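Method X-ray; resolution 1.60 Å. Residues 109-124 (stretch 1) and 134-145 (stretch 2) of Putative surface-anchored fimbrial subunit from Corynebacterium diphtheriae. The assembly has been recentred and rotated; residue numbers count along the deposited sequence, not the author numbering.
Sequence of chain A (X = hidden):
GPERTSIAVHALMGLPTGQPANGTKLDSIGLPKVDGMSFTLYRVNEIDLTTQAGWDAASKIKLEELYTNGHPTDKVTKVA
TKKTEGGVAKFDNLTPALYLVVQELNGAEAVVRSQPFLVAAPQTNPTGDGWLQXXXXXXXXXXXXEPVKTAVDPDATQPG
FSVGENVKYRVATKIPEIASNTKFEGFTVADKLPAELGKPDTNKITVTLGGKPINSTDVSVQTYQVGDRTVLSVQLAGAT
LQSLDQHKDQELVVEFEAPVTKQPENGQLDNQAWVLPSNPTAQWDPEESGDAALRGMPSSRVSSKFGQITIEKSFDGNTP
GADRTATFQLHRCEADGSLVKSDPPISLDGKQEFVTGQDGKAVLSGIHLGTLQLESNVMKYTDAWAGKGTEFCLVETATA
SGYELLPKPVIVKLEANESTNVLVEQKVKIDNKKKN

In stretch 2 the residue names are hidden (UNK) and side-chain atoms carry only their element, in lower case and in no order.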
ATOM      1  N   GLU A 109       2.952 -14.438   1.454  1.00 17.94           N
ATOM      2  CA  GLU A 109       3.753 -13.236   1.304  1.00 18.69           C
ATOM      3  C   GLU A 109       4.304 -13.204  -0.113  1.00 17.85           C
ATOM      4  O   GLU A 109       4.608 -14.248  -0.716  1.00 16.48           O
ATOM      5  CB  GLU A 109       4.941 -13.227   2.262  1.00 18.65           C
ATOM      6  CG  GLU A 109       4.652 -13.310   3.720  1.00 23.07           C
ATOM      7  CD  GLU A 109       5.958 -13.388   4.498  1.00 28.74           C
ATOM      8  OE1 GLU A 109       6.668 -14.431   4.391  1.00 30.32           O
ATOM      9  OE2 GLU A 109       6.289 -12.379   5.169  1.00 30.74           O
ATOM     10  N   ALA A 110       4.454 -12.010  -0.653  1.00 16.16           N
ATOM     11  CA  ALA A 110       5.095 -11.819  -1.928  1.00 16.03           C
ATOM     12  C   ALA A 110       6.616 -11.987  -1.821  1.00 14.82           C
ATOM     13  O   ALA A 110       7.256 -11.464  -0.906  1.00 15.83           O
ATOM     14  CB  ALA A 110       4.757 -10.452  -2.455  1.00 15.61           C
ATOM     15  N   VAL A 111       7.151 -12.788  -2.730  1.00 13.34           N
ATOM     16  CA  VAL A 111       8.605 -13.001  -2.861  1.00 12.81           C
ATOM     17  C   VAL A 111       9.055 -12.992  -4.334  1.00 12.53           C
ATOM     18  O   VAL A 111       8.243 -13.165  -5.242  1.00 14.07           O
ATOM     19  CB  VAL A 111       9.004 -14.360  -2.226  1.00 11.43           C
ATOM     20  CG1 VAL A 111       8.705 -14.439  -0.705  1.00 10.87           C
ATOM     21  CG2 VAL A 111       8.305 -15.547  -2.967  1.00 12.15           C
ATOM     22  N   VAL A 112      10.376 -12.945  -4.560  1.00 11.92           N
ATOM     23  CA  VAL A 112      10.950 -13.201  -5.858  1.00 11.99           C
ATOM     24  C   VAL A 112      11.067 -14.724  -5.916  1.00 12.99           C
ATOM     25  O   VAL A 112      11.901 -15.336  -5.245  1.00 12.16           O
ATOM     26  CB  VAL A 112      12.316 -12.512  -6.060  1.00 12.30           C
ATOM     27  CG1 VAL A 112      12.854 -12.754  -7.480  1.00 13.17           C
ATOM     28  CG2 VAL A 112      12.173 -10.984  -5.781  1.00 13.64           C
ATOM     29  N   ARG A 113      10.167 -15.315  -6.672  1.00 13.67           N
ATOM     30  CA  ARG A 113       9.928 -16.757  -6.634  1.00 13.55           C
ATOM     31  C   ARG A 113      10.995 -17.541  -7.311  1.00 14.80           C
ATOM     32  O   ARG A 113      11.709 -17.039  -8.173  1.00 13.37           O
ATOM     33  CB  ARG A 113       8.568 -17.084  -7.248  1.00 13.96           C
ATOM     34  CG  ARG A 113       8.435 -16.685  -8.687  1.00 14.50           C
ATOM     35  CD  ARG A 113       7.195 -17.305  -9.294  1.00 16.06           C
ATOM     36  NE  ARG A 113       6.875 -16.716 -10.588  1.00 17.24           N
ATOM     37  CZ  ARG A 113       5.870 -17.112 -11.361  1.00 18.75           C
ATOM     38  NH1 ARG A 113       5.097 -18.126 -10.991  1.00 17.85           N
ATOM     39  NH2 ARG A 113       5.647 -16.488 -12.519  1.00 19.30           N
ATOM     40  N   SER A 114      11.065 -18.813  -6.921  1.00 14.46           N
ATOM     41  CA  SER A 114      11.922 -19.779  -7.549  1.00 15.83           C
ATOM     42  C   SER A 114      11.452 -20.013  -8.975  1.00 15.03           C
ATOM     43  O   SER A 114      10.258 -19.953  -9.247  1.00 14.95           O
ATOM     44  CB  SER A 114      11.876 -21.103  -6.779  1.00 14.61           C
ATOM     45  OG  SER A 114      12.158 -20.928  -5.394  1.00 19.39           O
ATOM     46  N   GLN A 115      12.401 -20.254  -9.867  1.00 16.14           N
ATOM     47  CA  GLN A 115      12.104 -20.692 -11.219  1.00 16.78           C
ATOM     48  C   GLN A 115      11.554 -22.116 -11.195  1.00 16.14           C
ATOM     49  O   GLN A 115      11.807 -22.876 -10.245  1.00 16.32           O
ATOM     50  CB  GLN A 115      13.379 -20.702 -12.059  1.00 17.16           C
ATOM     51  CG  GLN A 115      14.157 -19.404 -11.985  1.00 19.66           C
ATOM     52  CD  GLN A 115      13.412 -18.294 -12.609  1.00 21.07           C
ATOM     53  OE1 GLN A 115      12.935 -18.438 -13.746  1.00 22.97           O
ATOM     54  NE2 GLN A 115      13.307 -17.163 -11.907  1.00 21.84           N
ATOM     55  N   PRO A 116      10.815 -22.494 -12.250  1.00 14.47           N
ATOM     56  CA  PRO A 116      10.433 -23.896 -12.384  1.00 13.47           C
ATOM     57  C   PRO A 116      11.624 -24.832 -12.435  1.00 13.08           C
ATOM     58  O   PRO A 116      12.695 -24.464 -12.933  1.00 12.81           O
ATOM     59  CB  PRO A 116       9.677 -23.915 -13.710  1.00 12.85           C
ATOM     60  CG  PRO A 116       9.212 -22.522 -13.879  1.00 12.69           C
ATOM     61  CD  PRO A 116      10.278 -21.680 -13.359  1.00 14.52           C
ATOM     62  N   PHE A 117      11.460 -26.035 -11.889  1.00 12.26           N
ATOM     63  CA  PHE A 117      12.526 -27.003 -11.919  1.00 11.81           C
ATOM     64  C   PHE A 117      11.991 -28.424 -11.938  1.00 11.71           C
ATOM     65  O   PHE A 117      10.900 -28.696 -11.484  1.00 11.57           O
ATOM     66  CB  PHE A 117      13.488 -26.786 -10.740  1.00 11.57           C
ATOM     67  CG  PHE A 117      12.880 -27.048  -9.379  1.00 10.61           C
ATOM     68  CD1 PHE A 117      13.036 -28.282  -8.760  1.00 11.61           C
ATOM     69  CD2 PHE A 117      12.195 -26.053  -8.709  1.00 11.33           C
ATOM     70  CE1 PHE A 117      12.482 -28.538  -7.525  1.00 12.02           C
ATOM     71  CE2 PHE A 117      11.626 -26.296  -7.479  1.00 11.56           C
ATOM     72  CZ  PHE A 117      11.806 -27.522  -6.862  1.00 12.77           C
ATOM     73  N   LEU A 118      12.793 -29.317 -12.492  1.00 11.71           N
ATOM     74  CA  LEU A 118      12.417 -30.714 -12.673  1.00 12.50           C
ATOM     75  C   LEU A 118      12.826 -31.525 -11.441  1.00 11.92           C
ATOM     76  O   LEU A 118      13.854 -31.242 -10.804  1.00 12.57           O
ATOM     77  CB  LEU A 118      13.101 -31.284 -13.912  1.00 11.85           C
ATOM     78  CG  LEU A 118      12.728 -30.704 -15.285  1.00 14.08           C
ATOM     79  CD1 LEU A 118      13.745 -31.132 -16.354  1.00 14.64           C
ATOM     80  CD2 LEU A 118      11.311 -31.105 -15.642  1.00 14.14           C
ATOM     81  N   VAL A 119      11.992 -32.512 -11.109  1.00 11.70           N
ATOM     82  CA  VAL A 119      12.264 -33.478 -10.033  1.00 11.19           C
ATOM     83  C   VAL A 119      11.786 -34.846 -10.491  1.00 10.85           C
ATOM     84  O   VAL A 119      10.612 -35.023 -10.775  1.00 10.01           O
ATOM     85  CB  VAL A 119      11.490 -33.164  -8.727  1.00 11.00           C
ATOM     86  CG1 VAL A 119      11.972 -34.032  -7.614  1.00 12.69           C
ATOM     87  CG2 VAL A 119      11.638 -31.682  -8.329  1.00 13.12           C
ATOM     88  N   ALA A 120      12.693 -35.798 -10.526  1.00 10.10           N
ATOM     89  CA  ALA A 120      12.339 -37.190 -10.770  1.00 10.70           C
ATOM     90  C   ALA A 120      11.850 -37.832  -9.462  1.00 11.31           C
ATOM     91  O   ALA A 120      12.369 -37.547  -8.381  1.00 11.22           O
ATOM     92  CB  ALA A 120      13.539 -37.958 -11.334  1.00 10.28           C
ATOM     93  N   ALA A 121      10.860 -38.718  -9.558  1.00 11.61           N
ATOM     94  CA  ALA A 121      10.456 -39.507  -8.403  1.00 11.85           C
ATOM     95  C   ALA A 121      10.054 -40.878  -8.898  1.00 12.25           C
ATOM     96  O   ALA A 121       9.291 -40.983  -9.852  1.00 13.55           O
ATOM     97  CB  ALA A 121       9.325 -38.820  -7.622  1.00 12.49           C
ATOM     98  N   PRO A 122      10.610 -41.941  -8.298  1.00 11.09           N
ATOM     99  CA  PRO A 122      11.567 -41.936  -7.204  1.00 10.79           C
ATOM    100  C   PRO A 122      12.968 -41.551  -7.686  1.00 10.91           C
ATOM    101  O   PRO A 122      13.178 -41.356  -8.879  1.00 11.75           O
ATOM    102  CB  PRO A 122      11.523 -43.389  -6.720  1.00 10.74           C
ATOM    103  CG  PRO A 122      11.190 -44.163  -7.911  1.00 10.19           C
ATOM    104  CD  PRO A 122      10.301 -43.314  -8.744  1.00 11.56           C
ATOM    105  N   GLN A 123      13.914 -41.449  -6.758  1.00 10.77           N
ATOM    106  CA  GLN A 123      15.312 -41.265  -7.100  1.00 10.61           C
ATOM    107  C   GLN A 123      16.089 -42.391  -6.448  1.00 10.37           C
ATOM    108  O   GLN A 123      15.530 -43.157  -5.673  1.00 10.30           O
ATOM    109  CB  GLN A 123      15.791 -39.894  -6.620  1.00 10.86           C
ATOM    110  CG  GLN A 123      15.075 -38.790  -7.359  1.00 11.94           C
ATOM    111  CD  GLN A 123      15.503 -37.425  -6.922  1.00 12.83           C
ATOM    112  OE1 GLN A 123      16.519 -37.273  -6.248  1.00 14.79           O
ATOM    113  NE2 GLN A 123      14.719 -36.419  -7.277  1.00 12.77           N
ATOM    114  N   THR A 124      17.368 -42.511  -6.776  1.00 11.00           N
ATOM    115  CA  THR A 124      18.261 -43.401  -6.051  1.00 10.69           C
ATOM    116  C   THR A 124      18.761 -42.717  -4.806  1.00 11.50           C
ATOM    117  O   THR A 124      19.085 -41.524  -4.844  1.00 11.30           O
ATOM    118  CB  THR A 124      19.450 -43.846  -6.938  1.00 11.17           C
ATOM    119  OG1 THR A 124      18.944 -44.537  -8.079  1.00 10.05           O
ATOM    120  CG2 THR A 124      20.404 -44.757  -6.178  1.00  9.74           C
ATOM    121  N   UNK A 134      10.620 -41.012  -1.058  1.00 11.77           N
ATOM    122  CA  UNK A 134      10.247 -39.711  -0.528  1.00 11.74           C
ATOM    123  C   UNK A 134      11.373 -38.710  -0.787  1.00 11.62           C
ATOM    124  O   UNK A 134      12.404 -38.652  -0.079  1.00 12.19           O
ATOM    125  c   UNK A 134       9.850 -39.858   0.936  1.00 12.10           C
ATOM    126  o   UNK A 134       9.030 -41.979   1.719  1.00 16.49           O
ATOM    127  c   UNK A 134       8.749 -40.930   1.121  1.00 13.73           C
ATOM    128  o   UNK A 134       7.614 -40.741   0.617  1.00 15.58           O
ATOM    129  N   UNK A 135      11.160 -37.925  -1.841  1.00 10.42           N
ATOM    130  CA  UNK A 135      12.146 -36.984  -2.332  1.00 10.30           C
ATOM    131  C   UNK A 135      11.937 -35.618  -1.677  1.00  9.92           C
ATOM    132  O   UNK A 135      10.800 -35.249  -1.341  1.00  9.04           O
ATOM    133  c   UNK A 135      12.485 -38.280  -4.439  1.00  9.93           C
ATOM    134  c   UNK A 135      12.081 -36.907  -3.866  1.00 10.72           C
ATOM    135  c   UNK A 135      12.973 -35.780  -4.425  1.00 12.85           C
ATOM    136  N   UNK A 136      13.050 -34.913  -1.461  1.00  9.25           N
ATOM    137  CA  UNK A 136      13.070 -33.534  -0.924  1.00  9.36           C
ATOM    138  C   UNK A 136      13.819 -32.588  -1.858  1.00  8.61           C
ATOM    139  O   UNK A 136      14.915 -32.929  -2.357  1.00  8.29           O
ATOM    140  n   UNK A 136      12.099 -33.708   2.306  1.00 12.33           N
ATOM    141  c   UNK A 136      11.583 -34.629   3.105  1.00 13.46           C
ATOM    142  c   UNK A 136      13.022 -34.297   1.474  1.00 11.53           C
ATOM    143  n   UNK A 136      12.113 -35.793   2.795  1.00 12.88           N
ATOM    144  c   UNK A 136      13.763 -33.531   0.433  1.00  9.40           C
ATOM    145  c   UNK A 136      13.011 -35.616   1.770  1.00 12.45           C
ATOM    146  N   UNK A 137      13.230 -31.411  -2.076  1.00  8.49           N
ATOM    147  CA  UNK A 137      13.814 -30.377  -2.923  1.00  7.68           C
ATOM    148  C   UNK A 137      13.708 -29.047  -2.207  1.00  8.28           C
ATOM    149  O   UNK A 137      12.862 -28.861  -1.335  1.00  7.79           O
ATOM    150  c   UNK A 137      11.684 -29.999  -4.178  1.00  6.94           C
ATOM    151  c   UNK A 137      13.375 -31.629  -5.021  1.00  7.41           C
ATOM    152  c   UNK A 137      13.159 -30.302  -4.306  1.00  8.61           C
ATOM    153  N   UNK A 138      14.613 -28.153  -2.567  1.00  8.76           N
ATOM    154  CA  UNK A 138      14.932 -26.981  -1.763  1.00  9.60           C
ATOM    155  C   UNK A 138      15.098 -25.718  -2.644  1.00 10.00           C
ATOM    156  O   UNK A 138      16.143 -25.067  -2.626  1.00 11.88           O
ATOM    157  c   UNK A 138      16.266 -30.773   0.421  1.00 11.95           C
ATOM    158  c   UNK A 138      16.111 -28.410  -0.020  1.00  9.71           C
ATOM    159  c   UNK A 138      16.403 -29.694  -0.432  1.00  9.97           C
ATOM    160  c   UNK A 138      15.842 -30.564   1.720  1.00 12.10           C
ATOM    161  c   UNK A 138      16.222 -27.253  -0.975  1.00 10.15           C
ATOM    162  c   UNK A 138      15.683 -28.219   1.296  1.00 11.58           C
ATOM    163  c   UNK A 138      15.561 -29.293   2.172  1.00 12.70           C
ATOM    164  o   UNK A 138      15.703 -31.629   2.563  1.00 14.99           O
ATOM    165  N   UNK A 139      14.072 -25.366  -3.411  1.00 10.63           N
ATOM    166  CA  UNK A 139      14.116 -24.146  -4.224  1.00 10.38           C
ATOM    167  C   UNK A 139      14.302 -22.880  -3.357  1.00 11.13           C
ATOM    168  O   UNK A 139      13.741 -22.809  -2.259  1.00 12.54           O
ATOM    169  c   UNK A 139      12.731 -25.985  -3.441  1.00  9.82           C
ATOM    170  c   UNK A 139      12.755 -24.160  -4.905  1.00 11.04           C
ATOM    171  c   UNK A 139      11.877 -24.854  -3.910  1.00  9.89           C
ATOM    172  N   UNK A 140      15.120 -21.939  -3.834  1.00 10.90           N
ATOM    173  CA  UNK A 140      15.384 -20.678  -3.153  1.00 10.55           C
ATOM    174  C   UNK A 140      14.537 -19.565  -3.733  1.00 11.45           C
ATOM    175  O   UNK A 140      14.338 -19.477  -4.937  1.00 12.54           O
ATOM    176  c   UNK A 140      17.808 -20.862  -2.291  1.00 13.92           C
ATOM    177  c   UNK A 140      17.815 -22.375  -2.191  1.00 16.96           C
ATOM    178  c   UNK A 140      16.859 -20.266  -3.303  1.00 11.13           C
ATOM    179  c   UNK A 140      18.877 -23.115  -3.018  1.00 20.57           C
ATOM    180  n   UNK A 140      18.826 -24.608  -2.722  1.00 18.88           N
ATOM    181  N   UNK A 141      14.049 -18.698  -2.861  1.00 11.39           N
ATOM    182  CA  UNK A 141      13.392 -17.461  -3.264  1.00 11.59           C
ATOM    183  C   UNK A 141      13.994 -16.336  -2.450  1.00 11.87           C
ATOM    184  O   UNK A 141      14.739 -16.567  -1.503  1.00 13.56           O
ATOM    185  c   UNK A 141      11.520 -17.602  -1.596  1.00 12.26           C
ATOM    186  n   UNK A 141      11.088 -17.284   0.535  1.00 11.36           N
ATOM    187  n   UNK A 141      11.319 -18.806  -0.961  1.00 12.10           N
ATOM    188  c   UNK A 141      11.887 -17.502  -3.037  1.00 12.29           C
ATOM    189  c   UNK A 141      11.390 -16.646  -0.648  1.00 12.85           C
ATOM    190  c   UNK A 141      11.062 -18.587   0.319  1.00 12.86           C
ATOM    191  N   UNK A 142      13.698 -15.105  -2.852  1.00 12.48           N
ATOM    192  CA  UNK A 142      14.205 -13.936  -2.145  1.00 12.16           C
ATOM    193  C   UNK A 142      13.048 -13.101  -1.673  1.00 12.30           C
ATOM    194  O   UNK A 142      12.067 -12.909  -2.361  1.00 12.86           O
ATOM    195  c   UNK A 142      15.180 -13.105  -2.998  1.00 11.70           C
ATOM    196  c   UNK A 142      16.397 -14.744  -4.550  1.00 12.93           C
ATOM    197  o   UNK A 142      15.991 -14.344  -5.649  1.00 15.90           O
ATOM    198  c   UNK A 142      16.499 -13.813  -3.376  1.00 12.47           C
ATOM    199  n   UNK A 142      16.767 -16.011  -4.337  1.00 13.79           N
ATOM    200  N   UNK A 143      13.186 -12.605  -0.454  1.00 12.97           N
ATOM    201  CA  UNK A 143      12.173 -11.786   0.146  1.00 13.39           C
ATOM    202  C   UNK A 143      12.151 -10.368  -0.456  1.00 12.92           C
ATOM    203  O   UNK A 143      13.153  -9.850  -0.938  1.00 14.51           O
ATOM    204  c   UNK A 143      12.416 -11.699   1.670  1.00 14.24           C
ATOM    205  N   UNK A 144      10.973  -9.783  -0.380  1.00 13.91           N
ATOM    206  CA  UNK A 144      10.726  -8.375  -0.665  1.00 14.13           C
ATOM    207  C   UNK A 144      10.551  -7.651   0.671  1.00 15.10           C
ATOM    208  O   UNK A 144       9.778  -8.075   1.546  1.00 15.67           O
ATOM    209  c   UNK A 144       9.667  -8.629  -2.965  1.00 16.01           C
ATOM    210  c   UNK A 144      10.341  -7.487  -3.667  1.00 15.18           C
ATOM    211  c   UNK A 144       9.467  -8.215  -1.501  1.00 14.25           C
ATOM    212  c   UNK A 144       8.337  -9.022  -3.616  1.00 16.15           C
ATOM    213  N   UNK A 145      11.247  -6.544   0.819  1.00 13.93           N
ATOM    214  CA  UNK A 145      11.130  -5.728   2.021  1.00 13.60           C
ATOM    215  C   UNK A 145       9.860  -4.920   1.951  1.00 13.23           C
ATOM    216  O   UNK A 145       9.441  -4.545   0.864  1.00 13.51           O
ATOM    217  c   UNK A 145      12.302  -4.755   2.103  1.00 13.72           C
ATOM    218  o   UNK A 145      13.519  -5.470   2.233  1.00 16.25           O
TER
HETATM  219  O   HOH W   1       8.866 -11.352   1.132  1.00 19.15           O
HETATM  220  O   HOH W   2      14.532 -15.776  -7.253  1.00 23.49           O

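Position 134 carries two carbons, the second bearing two oxygens: a carboxylate bonded directly to CB. Its CA-to-CB bond points away from stretch 1, and it is Asp134. Position 135 has a CB carrying two carbons, pointing toward stretch 1, where one branch carbon lies 3.8 Å from Val119 CG1. The beta-branch without oxygen gives Val135; its CG1 also sits 3.4 Å from Gln123 NE2, whose amide is held by a hydrogen bond to Ala120 O (2.8 Å).

At 136 one carbon leads to a five-membered ring of three carbons and two nitrogens, and the CA-to-CB bond points away from stretch 1: His136. Position 137 repeats the three-carbon fork and faces stretch 1 again, as alternation along a strand requires. This is Val137, with CG1 3.7 Å from Val119 CG2 and CG2 3.7 Å from Phe117 CZ, at the edge of that ring.

Position 138 shows one carbon, then a six-carbon ring bearing one oxygen, with its CA-to-CB bond pointing away from stretch 1, hence Tyr138. At 139 three carbons close a ring onto the backbone N, which defines Pro139; its CB lies 3.5 Å from Phe117 CE2 and 3.3 Å from Ser114 OG. Position 140 has four carbons in a row ending in nitrogen, Lys140, whose NZ donates to Tyr138 O (2.7 Å). Its backbone O is 2.7 Å from Ser114 OG.

Position 141 has another five-membered ring with two nitrogens: His141. Its CB approaches Val112 O to 3.1 Å, and its CD2 approaches Val111 CG1 to 3.5 Å. At 142, three carbons end in one oxygen and one nitrogen. The atoms fit Gln142, with OE1 4.0 Å from Val112 CG1. Gln142 OE1 is also 2.6 Å from the O of water 2.

A single carbon at 143 identifies Ala143. Position 144 has four carbons forked at the second, so Leu144; its CD1 is 4.0 Å from Ala110 CB. Position 145, one carbon then one oxygen, is Ser145, beyond reach of stretch 1.

The contact works in two modes. Near Val112 it is backbone pairing: Val112 N donates to Gln142 O (2.8 Å, 161°) and Gln142 N to Val112 O (3.0 Å, 162°), an antiparallel hydrogen-bonded pair. Water 1 extends the link, donating to Ala110 O (2.6 Å from its O) and accepting from Leu144 N (3.0 Å to its O). Strands 117-121 and 134-137 instead run nearly antiparallel (164°) with axes 8.1 Å apart, a gap filled by Phe117, Val119, Val135 and Val137 side chains. Together the two modes bury 719 Å², summed over both sides.

Stretch 2, residues 134-145: DVHVYPKHQALS
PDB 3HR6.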